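Low molecular weight phosphotyrosine protein phosphatase (Vibrio cholerae serotype O1, PDB 5Z3M) probably removes phosphate from phosphotyrosine in proteins, as a small tyrosine phosphatase. Local coordinates at residues 16-21 and 123-128; 24-29 and 143-148; 75-80 and 98-103; 110-115 and 139-144. All coordinates share one frame; numbering follows the deposited sequence.

Contact 1. Residues 16-21 and 123-128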
loop_
_atom_site.group_PDB
_atom_site.type_symbol
_atom_site.label_atom_id
_atom_site.label_comp_id
_atom_site.label_asym_id
_atom_site.label_seq_id
_atom_site.Cartn_x
_atom_site.Cartn_y
_atom_site.Cartn_z
ATOM N N LEU A 16 -9.165 -7.026 7.335
ATOM C CA LEU A 16 -9.069 -7.523 5.974
ATOM C C LEU A 16 -9.869 -6.647 5.017
ATOM O O LEU A 16 -9.353 -6.200 3.992
ATOM C CB LEU A 16 -9.538 -8.979 5.915
ATOM C CG LEU A 16 -8.761 -9.904 6.855
ATOM C CD1 LEU A 16 -9.174 -11.357 6.692
ATOM C CD2 LEU A 16 -7.267 -9.745 6.632
ATOM N N CYS A 17 -11.117 -6.377 5.379
ATOM C CA CYS A 17 -12.040 -5.682 4.492
ATOM C C CYS A 17 -12.294 -4.231 4.891
ATOM O O CYS A 17 -11.732 -3.313 4.306
ATOM C CB CYS A 17 -13.373 -6.435 4.433
ATOM S SG CYS A 17 -13.248 -8.157 3.890
ATOM N N ARG A 18 -13.130 -4.034 5.904
ATOM C CA ARG A 18 -13.720 -2.726 6.165
ATOM C C ARG A 18 -12.770 -1.659 6.697
ATOM O O ARG A 18 -12.856 -0.509 6.278
ATOM C CB ARG A 18 -14.894 -2.889 7.132
ATOM C CG ARG A 18 -15.763 -4.082 6.803
ATOM C CD ARG A 18 -16.927 -4.194 7.751
ATOM N NE ARG A 18 -17.061 -5.537 8.307
ATOM C CZ ARG A 18 -16.844 -5.831 9.585
ATOM N NH1 ARG A 18 -16.496 -4.874 10.429
ATOM N NH2 ARG A 18 -16.985 -7.073 10.023
ATOM N N SER A 19 -11.881 -2.019 7.618
ATOM C CA SER A 19 -10.950 -1.028 8.162
ATOM C C SER A 19 -9.908 -0.536 7.155
ATOM O O SER A 19 -9.588 0.651 7.154
ATOM C CB SER A 19 -10.227 -1.551 9.414
ATOM O OG SER A 19 -10.594 -2.876 9.736
ATOM N N PRO A 20 -9.358 -1.429 6.310
ATOM C CA PRO A 20 -8.452 -0.866 5.301
ATOM C C PRO A 20 -9.173 -0.018 4.250
ATOM O O PRO A 20 -8.651 1.046 3.909
ATOM C CB PRO A 20 -7.806 -2.105 4.666
ATOM C CG PRO A 20 -8.677 -3.247 5.057
ATOM C CD PRO A 20 -9.273 -2.899 6.367
ATOM N N MET A 21 -10.330 -0.469 3.760
ATOM C CA MET A 21 -11.153 0.341 2.855
ATOM C C MET A 21 -11.425 1.687 3.502
ATOM O O MET A 21 -11.333 2.732 2.863
ATOM C CB MET A 21 -12.496 -0.329 2.522
ATOM C CG MET A 21 -12.445 -1.679 1.818
ATOM S SD MET A 21 -14.119 -2.201 1.344
ATOM C CE MET A 21 -14.216 -3.863 2.000
ATOM N N VAL A 123 -21.430 -0.853 9.949
ATOM C CA VAL A 123 -21.056 -1.320 8.624
ATOM C C VAL A 123 -21.056 -2.838 8.658
ATOM O O VAL A 123 -20.252 -3.440 9.362
ATOM C CB VAL A 123 -19.687 -0.780 8.202
ATOM C CG1 VAL A 123 -19.250 -1.400 6.886
ATOM C CG2 VAL A 123 -19.728 0.728 8.085
ATOM N N PRO A 124 -21.966 -3.464 7.891
ATOM C CA PRO A 124 -22.132 -4.924 7.890
ATOM C C PRO A 124 -20.844 -5.626 7.461
ATOM O O PRO A 124 -19.867 -4.941 7.176
ATOM C CB PRO A 124 -23.252 -5.161 6.870
ATOM C CG PRO A 124 -23.923 -3.830 6.712
ATOM C CD PRO A 124 -22.865 -2.812 6.923
ATOM N N ASP A 125 -20.852 -6.955 7.404
ATOM C CA ASP A 125 -19.637 -7.743 7.197
ATOM C C ASP A 125 -19.520 -8.336 5.782
ATOM O O ASP A 125 -20.113 -9.373 5.487
ATOM C CB ASP A 125 -19.585 -8.859 8.247
ATOM C CG ASP A 125 -18.244 -9.582 8.285
ATOM O OD1 ASP A 125 -17.209 -8.987 7.907
ATOM O OD2 ASP A 125 -18.233 -10.754 8.714
ATOM N N PRO A 126 -18.733 -7.678 4.911
ATOM C CA PRO A 126 -18.503 -8.082 3.518
ATOM C C PRO A 126 -17.748 -9.402 3.311
ATOM O O PRO A 126 -17.786 -9.900 2.188
ATOM C CB PRO A 126 -17.675 -6.914 2.948
ATOM C CG PRO A 126 -17.130 -6.188 4.141
ATOM C CD PRO A 126 -18.178 -6.343 5.188
ATOM N N TYR A 127 -17.100 -9.947 4.341
ATOM C CA TYR A 127 -16.185 -11.084 4.166
ATOM C C TYR A 127 -16.769 -12.229 3.339
ATOM O O TYR A 127 -17.814 -12.779 3.683
ATOM C CB TYR A 127 -15.738 -11.638 5.522
ATOM C CG TYR A 127 -14.675 -12.719 5.404
ATOM C CD1 TYR A 127 -13.370 -12.396 5.059
ATOM C CD2 TYR A 127 -14.979 -14.058 5.628
ATOM C CE1 TYR A 127 -12.397 -13.371 4.939
ATOM C CE2 TYR A 127 -14.008 -15.042 5.513
ATOM C CZ TYR A 127 -12.719 -14.691 5.168
ATOM O OH TYR A 127 -11.748 -15.659 5.050
ATOM N N ARG A 128 -16.081 -12.568 2.248
ATOM C CA ARG A 128 -16.483 -13.646 1.341
ATOM C C ARG A 128 -17.871 -13.436 0.723
ATOM O O ARG A 128 -18.599 -14.403 0.483
ATOM C CB ARG A 128 -16.434 -14.999 2.070
ATOM C CG ARG A 128 -15.554 -16.052 1.403
ATOM C CD ARG A 128 -14.819 -16.895 2.440
ATOM N NE ARG A 128 -15.094 -18.325 2.309
ATOM C CZ ARG A 128 -14.375 -19.281 2.889
ATOM N NH1 ARG A 128 -13.326 -18.964 3.634
ATOM N NH2 ARG A 128 -14.698 -20.555 2.718
#
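The aliphatic part of R18 lies against the pyrrolidine ring of P126, with R18 CG 3.7 Å from P126 CG. R18 closes the C-x5-R phosphate-binding P-loop of the tyrosine phosphatases, which begins at the predicted nucleophile C12. Residues 123-128 lie in the facing loop before helix 131-155 and include D125, the predicted proton donor. A bend at chi3 (-130°) carries the guanidinium past P126, whose CD sits at the guanidinium edge, 3.4 Å from R18 NE. From there R18 NH2 donates to D125 OD1 in a salt bridge of 2.9 Å. The N-H points well at its acceptor (160°) and the oxygen lies near the guanidinium plane. Yet OD1 is approached from above the carboxylate, the two planes standing nearly perpendicular. V123 packs against the shaft of the arginine, its CG1 3.7 Å from R18 CD, while V123 O lies over one guanidinium face. R18 NE forms a salt bridge to a MOPS molecule, probably from the crystallisation liquor, that also accepts a hydrogen bond from C17 N, consistent with a pocket made for an anion. P126 CG meets C17 CB at 3.8 Å, and M21 CE reaches the same ring carbon more loosely. L16 and Y127 run side by side, L16 CD1 being 4.2 Å from Y127 CE1. C17 SG comes in at the edge of that phenol ring, near its plane and 4.4 Å from Y127 CD1.

Contact 2. Residues 24-29 and 143-148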
loop_
_atom_site.group_PDB
_atom_site.type_symbol
_atom_site.label_atom_id
_atom_site.label_comp_id
_atom_site.label_asym_id
_atom_site.label_seq_id
_atom_site.Cartn_x
_atom_site.Cartn_y
_atom_site.Cartn_z
ATOM N N ILE A 24 -8.118 3.646 3.554
ATOM C CA ILE A 24 -7.711 4.160 2.252
ATOM C C ILE A 24 -8.608 5.323 1.829
ATOM O O ILE A 24 -8.115 6.378 1.420
ATOM C CB ILE A 24 -7.739 3.061 1.173
ATOM C CG1 ILE A 24 -6.584 2.078 1.391
ATOM C CG2 ILE A 24 -7.642 3.675 -0.214
ATOM C CD1 ILE A 24 -6.957 0.634 1.143
ATOM N N ILE A 25 -9.920 5.132 1.939
ATOM C CA ILE A 25 -10.866 6.202 1.643
ATOM C C ILE A 25 -10.585 7.416 2.527
ATOM O O ILE A 25 -10.618 8.546 2.057
ATOM C CB ILE A 25 -12.328 5.747 1.833
ATOM C CG1 ILE A 25 -12.682 4.643 0.839
ATOM C CG2 ILE A 25 -13.277 6.909 1.633
ATOM C CD1 ILE A 25 -14.072 4.068 1.030
ATOM N N LEU A 26 -10.279 7.179 3.801
ATOM C CA LEU A 26 -9.983 8.275 4.722
ATOM C C LEU A 26 -8.738 9.065 4.323
ATOM O O LEU A 26 -8.726 10.291 4.419
ATOM C CB LEU A 26 -9.822 7.751 6.150
ATOM C CG LEU A 26 -11.112 7.619 6.963
ATOM C CD1 LEU A 26 -10.874 6.787 8.212
ATOM C CD2 LEU A 26 -11.663 8.989 7.327
ATOM N N ARG A 27 -7.696 8.372 3.872
ATOM C CA ARG A 27 -6.436 9.040 3.554
ATOM C C ARG A 27 -6.566 9.937 2.326
ATOM O O ARG A 27 -5.982 11.019 2.282
ATOM C CB ARG A 27 -5.316 8.020 3.336
ATOM C CG ARG A 27 -3.935 8.546 3.709
ATOM C CD ARG A 27 -2.831 7.594 3.280
ATOM N NE ARG A 27 -3.239 6.197 3.392
ATOM C CZ ARG A 27 -3.179 5.485 4.512
ATOM N NH1 ARG A 27 -2.731 6.037 5.631
ATOM N NH2 ARG A 27 -3.573 4.220 4.511
ATOM N N ASP A 28 -7.329 9.483 1.337
ATOM C CA ASP A 28 -7.534 10.248 0.111
ATOM C C ASP A 28 -8.172 11.601 0.433
ATOM O O ASP A 28 -7.715 12.641 -0.042
ATOM C CB ASP A 28 -8.402 9.450 -0.873
ATOM C CG ASP A 28 -8.223 9.892 -2.319
ATOM O OD1 ASP A 28 -7.184 9.555 -2.925
ATOM O OD2 ASP A 28 -9.136 10.555 -2.857
ATOM N N LYS A 29 -9.204 11.581 1.270
ATOM C CA LYS A 29 -9.987 12.778 1.577
ATOM C C LYS A 29 -9.250 13.751 2.490
ATOM O O LYS A 29 -9.319 14.967 2.301
ATOM C CB LYS A 29 -11.321 12.374 2.205
ATOM C CG LYS A 29 -11.936 11.181 1.510
ATOM C CD LYS A 29 -13.399 11.362 1.174
ATOM C CE LYS A 29 -13.783 10.358 0.096
ATOM N NZ LYS A 29 -15.232 10.332 -0.236
ATOM N N SER A 143 -19.402 7.240 2.652
ATOM C CA SER A 143 -20.256 8.276 3.215
ATOM C C SER A 143 -19.855 8.580 4.649
ATOM O O SER A 143 -19.792 9.742 5.047
ATOM C CB SER A 143 -21.729 7.861 3.151
ATOM O OG SER A 143 -21.954 6.670 3.879
ATOM N N GLY A 144 -19.582 7.531 5.417
ATOM C CA GLY A 144 -19.122 7.690 6.784
ATOM C C GLY A 144 -17.836 8.489 6.834
ATOM O O GLY A 144 -17.612 9.283 7.750
ATOM N N ALA A 145 -16.995 8.288 5.826
ATOM C CA ALA A 145 -15.711 8.967 5.736
ATOM C C ALA A 145 -15.847 10.486 5.606
ATOM O O ALA A 145 -15.248 11.225 6.388
ATOM C CB ALA A 145 -14.915 8.413 4.569
ATOM N N VAL A 146 -16.617 10.953 4.623
ATOM C CA VAL A 146 -16.720 12.389 4.363
ATOM C C VAL A 146 -17.368 13.143 5.524
ATOM O O VAL A 146 -17.075 14.315 5.736
ATOM C CB VAL A 146 -17.516 12.696 3.053
ATOM C CG1 VAL A 146 -17.203 11.673 1.984
ATOM C CG2 VAL A 146 -19.017 12.761 3.305
ATOM N N ALA A 147 -18.237 12.473 6.278
ATOM C CA ALA A 147 -18.860 13.094 7.440
ATOM C C ALA A 147 -17.796 13.404 8.483
ATOM O O ALA A 147 -17.752 14.501 9.038
ATOM C CB ALA A 147 -19.935 12.193 8.026
ATOM N N LEU A 148 -16.941 12.420 8.735
ATOM C CA LEU A 148 -15.835 12.559 9.670
ATOM C C LEU A 148 -14.862 13.662 9.257
ATOM O O LEU A 148 -14.505 14.518 10.069
ATOM C CB LEU A 148 -15.084 11.235 9.791
ATOM C CG LEU A 148 -15.846 10.035 10.342
ATOM C CD1 LEU A 148 -15.117 8.777 9.953
ATOM C CD2 LEU A 148 -15.992 10.123 11.854
#
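Helices 18-32 and 131-155 pack against each other here, meeting at A145, whose methyl group faces the first helix. A145 CB lies 3.7 Å from I25 CG2 and 4.3 Å from L26 CD2, so two successive residues of one helix close on a single small residue of the other. I25 presents CG2 because this branch stands anti to the backbone N, while CG1 lies beside that N (chi1 -64°). The backbones come nearest here, L26 CA lying 5.9 Å from A145 CA. The local axes approach to 9.4 Å and cross at -39°, both helices running in broadly the same direction. In this alpha/beta fold with a four-stranded parallel sheet, the pair forms one helical layer: L26 also touches V39 of strand 38-43, and L148 touches F112 just beyond strand 109-111. One turn on from A145, L148 CD1 meets the same L26 CD2 at 4.3 Å. Toward the surface K29 takes over. Bent at chi2 (-132°), its chain passes across V146, with K29 CD 3.9 Å from V146 CG1 and the ammonium NZ 3.3 Å from that same methyl. NZ also has a long, weak ion pair with E142, one turn before V146.

Contact 3. Residues 75-80 and 98-103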
loop_
_atom_site.group_PDB
_atom_site.type_symbol
_atom_site.label_atom_id
_atom_site.label_comp_id
_atom_site.label_asym_id
_atom_site.label_seq_id
_atom_site.Cartn_x
_atom_site.Cartn_y
_atom_site.Cartn_z
ATOM N N VAL A 75 -5.021 -4.961 16.689
ATOM C CA VAL A 75 -4.998 -3.784 17.562
ATOM C C VAL A 75 -4.161 -4.043 18.815
ATOM O O VAL A 75 -4.206 -5.129 19.390
ATOM C CB VAL A 75 -6.428 -3.360 17.958
ATOM C CG1 VAL A 75 -7.069 -4.399 18.860
ATOM C CG2 VAL A 75 -6.428 -2.000 18.630
ATOM N N THR A 76 -3.382 -3.047 19.228
ATOM C CA THR A 76 -2.466 -3.214 20.357
ATOM C C THR A 76 -2.668 -2.148 21.432
ATOM O O THR A 76 -2.948 -0.995 21.120
ATOM C CB THR A 76 -0.993 -3.188 19.888
ATOM O OG1 THR A 76 -0.634 -1.858 19.504
ATOM C CG2 THR A 76 -0.796 -4.128 18.712
ATOM N N GLN A 77 -2.505 -2.543 22.693
ATOM C CA GLN A 77 -2.762 -1.669 23.839
ATOM C C GLN A 77 -2.154 -0.261 23.733
ATOM O O GLN A 77 -2.676 0.684 24.320
ATOM C CB GLN A 77 -2.264 -2.350 25.117
ATOM C CG GLN A 77 -3.158 -3.456 25.639
ATOM C CD GLN A 77 -4.504 -2.948 26.123
ATOM O OE1 GLN A 77 -4.650 -1.783 26.493
ATOM N NE2 GLN A 77 -5.496 -3.827 26.120
ATOM N N GLN A 78 -1.063 -0.126 22.987
ATOM C CA GLN A 78 -0.464 1.184 22.742
ATOM C C GLN A 78 -1.373 2.071 21.881
ATOM O O GLN A 78 -1.315 3.301 21.968
ATOM C CB GLN A 78 0.909 1.026 22.073
ATOM C CG GLN A 78 2.062 1.734 22.788
ATOM C CD GLN A 78 2.198 3.196 22.401
ATOM O OE1 GLN A 78 2.268 3.534 21.220
ATOM N NE2 GLN A 78 2.244 4.069 23.397
ATOM N N ASP A 79 -2.206 1.447 21.050
ATOM C CA ASP A 79 -3.133 2.186 20.186
ATOM C C ASP A 79 -4.156 3.014 20.974
ATOM O O ASP A 79 -4.556 4.094 20.540
ATOM C CB ASP A 79 -3.877 1.223 19.251
ATOM C CG ASP A 79 -2.967 0.563 18.225
ATOM O OD1 ASP A 79 -2.004 1.208 17.768
ATOM O OD2 ASP A 79 -3.232 -0.604 17.869
ATOM N N PHE A 80 -4.584 2.501 22.125
ATOM C CA PHE A 80 -5.532 3.206 22.988
ATOM C C PHE A 80 -4.936 4.483 23.578
ATOM O O PHE A 80 -5.638 5.291 24.184
ATOM C CB PHE A 80 -5.997 2.298 24.125
ATOM C CG PHE A 80 -6.802 1.118 23.676
ATOM C CD1 PHE A 80 -7.886 1.276 22.823
ATOM C CD2 PHE A 80 -6.477 -0.152 24.115
ATOM C CE1 PHE A 80 -8.633 0.178 22.418
ATOM C CE2 PHE A 80 -7.215 -1.244 23.719
ATOM C CZ PHE A 80 -8.294 -1.082 22.869
ATOM N N LEU A 98 -13.893 -2.795 23.659
ATOM C CA LEU A 98 -14.146 -2.288 25.006
ATOM C C LEU A 98 -13.786 -3.291 26.103
ATOM O O LEU A 98 -13.458 -2.892 27.220
ATOM C CB LEU A 98 -15.610 -1.855 25.141
ATOM C CG LEU A 98 -15.808 -0.405 24.702
ATOM C CD1 LEU A 98 -17.261 0.028 24.759
ATOM C CD2 LEU A 98 -14.942 0.507 25.546
ATOM N N ASP A 99 -13.827 -4.583 25.783
ATOM C CA ASP A 99 -13.378 -5.628 26.705
ATOM C C ASP A 99 -11.873 -5.526 27.005
ATOM O O ASP A 99 -11.328 -6.335 27.755
ATOM C CB ASP A 99 -13.687 -7.021 26.126
ATOM C CG ASP A 99 -15.170 -7.267 25.920
ATOM O OD1 ASP A 99 -15.970 -6.330 26.106
ATOM O OD2 ASP A 99 -15.526 -8.408 25.557
ATOM N N ILE A 100 -11.211 -4.534 26.417
ATOM C CA ILE A 100 -9.754 -4.516 26.318
ATOM C C ILE A 100 -9.179 -3.099 26.494
ATOM O O ILE A 100 -8.024 -2.928 26.889
ATOM C CB ILE A 100 -9.333 -5.143 24.948
ATOM C CG1 ILE A 100 -8.932 -6.608 25.130
ATOM C CG2 ILE A 100 -8.240 -4.353 24.245
ATOM C CD1 ILE A 100 -10.001 -7.588 24.703
ATOM N N CYS A 101 -10.009 -2.090 26.240
ATOM C CA CYS A 101 -9.591 -0.694 26.363
ATOM C C CYS A 101 -9.510 -0.230 27.815
ATOM O O CYS A 101 -10.439 -0.436 28.596
ATOM C CB CYS A 101 -10.542 0.229 25.588
ATOM S SG CYS A 101 -10.066 1.988 25.582
ATOM N N PRO A 102 -8.385 0.397 28.181
ATOM C CA PRO A 102 -8.201 1.050 29.480
ATOM C C PRO A 102 -9.334 2.043 29.736
ATOM O O PRO A 102 -9.726 2.760 28.815
ATOM C CB PRO A 102 -6.842 1.762 29.334
ATOM C CG PRO A 102 -6.513 1.700 27.860
ATOM C CD PRO A 102 -7.183 0.496 27.342
ATOM N N ALA A 103 -9.865 2.063 30.956
ATOM C CA ALA A 103 -11.020 2.896 31.292
ATOM C C ALA A 103 -10.725 4.373 31.085
ATOM O O ALA A 103 -11.634 5.190 30.940
ATOM C CB ALA A 103 -11.446 2.642 32.730
#
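The F80 ring is the apolar centre, with C101 laid over one of its faces. C101 CA stands over the ring in a CH-pi contact, 3.8 Å from the centroid. C101 SG makes a sulfur-aromatic contact over the same face, 3.9 Å from the centroid. The thiol sits there because SG is anti to the backbone N (chi1 -176°). I100 comes in at the ring edge, close to its plane, its CG2 touching F80 CE2. P102 meets the ring obliquely through CD, 3.4 Å from F80 CD2. These residues join the turn leading into helix 79-82 to the helix-to-strand loop of the beta-alpha-beta crossover that runs from strand 85-88 through helix 91-98 to strand 109-111. C101 also touches L109 of that last strand, and F80 O accepts a hydrogen bond from K108 NZ. At the more exposed edge, Q77 folds back at chi2 and runs alongside P102 with the reverse heading, its OE1 3.5 Å from P102 CD. Q77 NE2 donates to I100 O at 2.8 Å. That bond is almost straight (175°) and lies in the amide plane of Q77, although NE2 is tilted 34° from the carbonyl plane of I100.

Contact 4. Residues 110-115 and 139-144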
loop_
_atom_site.group_PDB
_atom_site.type_symbol
_atom_site.label_atom_id
_atom_site.label_comp_id
_atom_site.label_asym_id
_atom_site.label_seq_id
_atom_site.Cartn_x
_atom_site.Cartn_y
_atom_site.Cartn_z
ATOM N N ALA A 110 -15.819 5.237 19.258
ATOM C CA ALA A 110 -17.088 5.584 18.646
ATOM C C ALA A 110 -17.205 4.747 17.395
ATOM O O ALA A 110 -16.188 4.360 16.823
ATOM C CB ALA A 110 -17.156 7.068 18.319
ATOM N N LEU A 111 -18.425 4.449 16.965
ATOM C CA LEU A 111 -18.585 3.707 15.723
ATOM C C LEU A 111 -18.198 4.613 14.554
ATOM O O LEU A 111 -18.070 5.828 14.711
ATOM C CB LEU A 111 -20.017 3.171 15.572
ATOM C CG LEU A 111 -20.382 1.868 16.307
ATOM C CD1 LEU A 111 -21.877 1.564 16.218
ATOM C CD2 LEU A 111 -19.576 0.691 15.777
ATOM N N PHE A 112 -17.974 4.000 13.400
ATOM C CA PHE A 112 -17.554 4.689 12.189
ATOM C C PHE A 112 -18.616 5.649 11.688
ATOM O O PHE A 112 -18.367 6.837 11.465
ATOM C CB PHE A 112 -17.242 3.647 11.120
ATOM C CG PHE A 112 -16.809 4.214 9.809
ATOM C CD1 PHE A 112 -15.916 5.269 9.750
ATOM C CD2 PHE A 112 -17.267 3.659 8.626
ATOM C CE1 PHE A 112 -15.510 5.774 8.534
ATOM C CE2 PHE A 112 -16.859 4.160 7.415
ATOM C CZ PHE A 112 -15.980 5.218 7.369
ATOM N N LEU A 113 -19.810 5.099 11.523
ATOM C CA LEU A 113 -20.929 5.803 10.927
ATOM C C LEU A 113 -21.565 6.790 11.883
ATOM O O LEU A 113 -22.473 7.519 11.503
ATOM C CB LEU A 113 -21.980 4.797 10.457
ATOM C CG LEU A 113 -21.457 3.801 9.429
ATOM C CD1 LEU A 113 -22.571 2.882 8.985
ATOM C CD2 LEU A 113 -20.819 4.531 8.252
ATOM N N SER A 114 -21.080 6.806 13.120
ATOM C CA SER A 114 -21.645 7.628 14.182
ATOM C C SER A 114 -21.906 9.082 13.785
ATOM O O SER A 114 -22.855 9.699 14.269
ATOM C CB SER A 114 -20.721 7.585 15.398
ATOM O OG SER A 114 -19.368 7.645 14.995
ATOM N N LYS A 115 -21.072 9.618 12.898
ATOM C CA LYS A 115 -21.204 11.004 12.454
ATOM C C LYS A 115 -21.906 11.134 11.105
ATOM O O LYS A 115 -22.067 12.240 10.589
ATOM C CB LYS A 115 -19.826 11.670 12.380
ATOM C CG LYS A 115 -19.137 11.847 13.722
ATOM C CD LYS A 115 -19.319 13.252 14.268
ATOM C CE LYS A 115 -20.269 13.278 15.450
ATOM N NZ LYS A 115 -20.029 14.483 16.292
ATOM N N LEU A 139 -19.424 2.293 -0.523
ATOM C CA LEU A 139 -20.202 3.529 -0.473
ATOM C C LEU A 139 -20.621 3.902 0.948
ATOM O O LEU A 139 -20.527 5.067 1.341
ATOM C CB LEU A 139 -21.436 3.408 -1.371
ATOM C CG LEU A 139 -21.166 3.796 -2.824
ATOM C CD1 LEU A 139 -22.208 3.230 -3.769
ATOM C CD2 LEU A 139 -21.099 5.307 -2.950
ATOM N N LEU A 140 -21.091 2.918 1.712
ATOM C CA LEU A 140 -21.433 3.134 3.116
ATOM C C LEU A 140 -20.230 3.685 3.868
ATOM O O LEU A 140 -20.319 4.707 4.553
ATOM C CB LEU A 140 -21.918 1.834 3.764
ATOM C CG LEU A 140 -22.255 1.898 5.255
ATOM C CD1 LEU A 140 -23.149 3.097 5.552
ATOM C CD2 LEU A 140 -22.894 0.592 5.721
ATOM N N ILE A 141 -19.099 3.008 3.716
ATOM C CA ILE A 141 -17.859 3.457 4.321
ATOM C C ILE A 141 -17.438 4.818 3.747
ATOM O O ILE A 141 -16.940 5.675 4.477
ATOM C CB ILE A 141 -16.740 2.402 4.136
ATOM C CG1 ILE A 141 -16.954 1.251 5.124
ATOM C CG2 ILE A 141 -15.374 3.015 4.362
ATOM C CD1 ILE A 141 -16.565 -0.104 4.601
ATOM N N GLU A 142 -17.677 5.028 2.454
ATOM C CA GLU A 142 -17.347 6.296 1.799
ATOM C C GLU A 142 -18.121 7.464 2.386
ATOM O O GLU A 142 -17.575 8.550 2.570
ATOM C CB GLU A 142 -17.618 6.206 0.292
ATOM C CG GLU A 142 -17.055 7.353 -0.534
ATOM C CD GLU A 142 -17.259 7.144 -2.021
ATOM O OE1 GLU A 142 -17.296 5.973 -2.456
ATOM O OE2 GLU A 142 -17.391 8.146 -2.753
ATOM N N SER A 143 -19.402 7.240 2.652
ATOM C CA SER A 143 -20.256 8.276 3.215
ATOM C C SER A 143 -19.855 8.580 4.649
ATOM O O SER A 143 -19.792 9.742 5.047
ATOM C CB SER A 143 -21.729 7.861 3.151
ATOM O OG SER A 143 -21.954 6.670 3.879
ATOM N N GLY A 144 -19.582 7.531 5.417
ATOM C CA GLY A 144 -19.122 7.690 6.784
ATOM C C GLY A 144 -17.836 8.489 6.834
ATOM O O GLY A 144 -17.612 9.283 7.750
#
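L140 O, next to the leucine pair of this contact, is gripped by two donors from the same face of its carbonyl plane: S143 OG at 2.6 Å and the helical G144 N at 3.0 Å. The serine hydroxyl is thus turned back onto its own helix. Across from it L113 and L140 meet at about a right angle, L113 CD1 lying 3.5 Å from L140 CD1. The other methyl of the leucine, L113 CD2, rests 3.9 Å from G144 CA. With no side chain on G144, the backbones close in until L113 CA and G144 CA are 4.9 Å apart. G144 CA also lies over one face of the F112 ring. With CG anti to the backbone N (chi1 179°), F112 extends toward the helix and crosses I141 nearly at a right angle, F112 CE2 being 3.6 Å from I141 CG2. I141 O faces the ring edge, near its plane and 3.1 Å from F112 CZ. The turn after the outer strand 109-111 is in this way pressed onto helix 131-155; F112 has a backbone hydrogen bond with A88 of strand 85-88, and I141 continues inward to R18, A22 and I25 of helix 18-32.

How the contacts relate
From the N terminus, the chain first supplies residues 16-21, the end of the P-loop and first turn of helix 18-32, and then 24-29 further along that helix. Contact 3 is the first to close, a short loop around strand 85-88 and helix 91-98, lying wholly within the spans of contacts 1 and 2. Contact 1 closes next, joining the P-loop end to the loop before helix 131-155. Contact 4, tying the end of strand 109-111 to helix 131-155, crosses it; contact 2 closes last, joining helices 18-32 and 131-155, and also crosses contact 1. Contacts 2 and 4 share S143 and G144. V123 packs on L113, F112 and I141, linking contacts 1 and 4, whereas contact 3 touches none of the others.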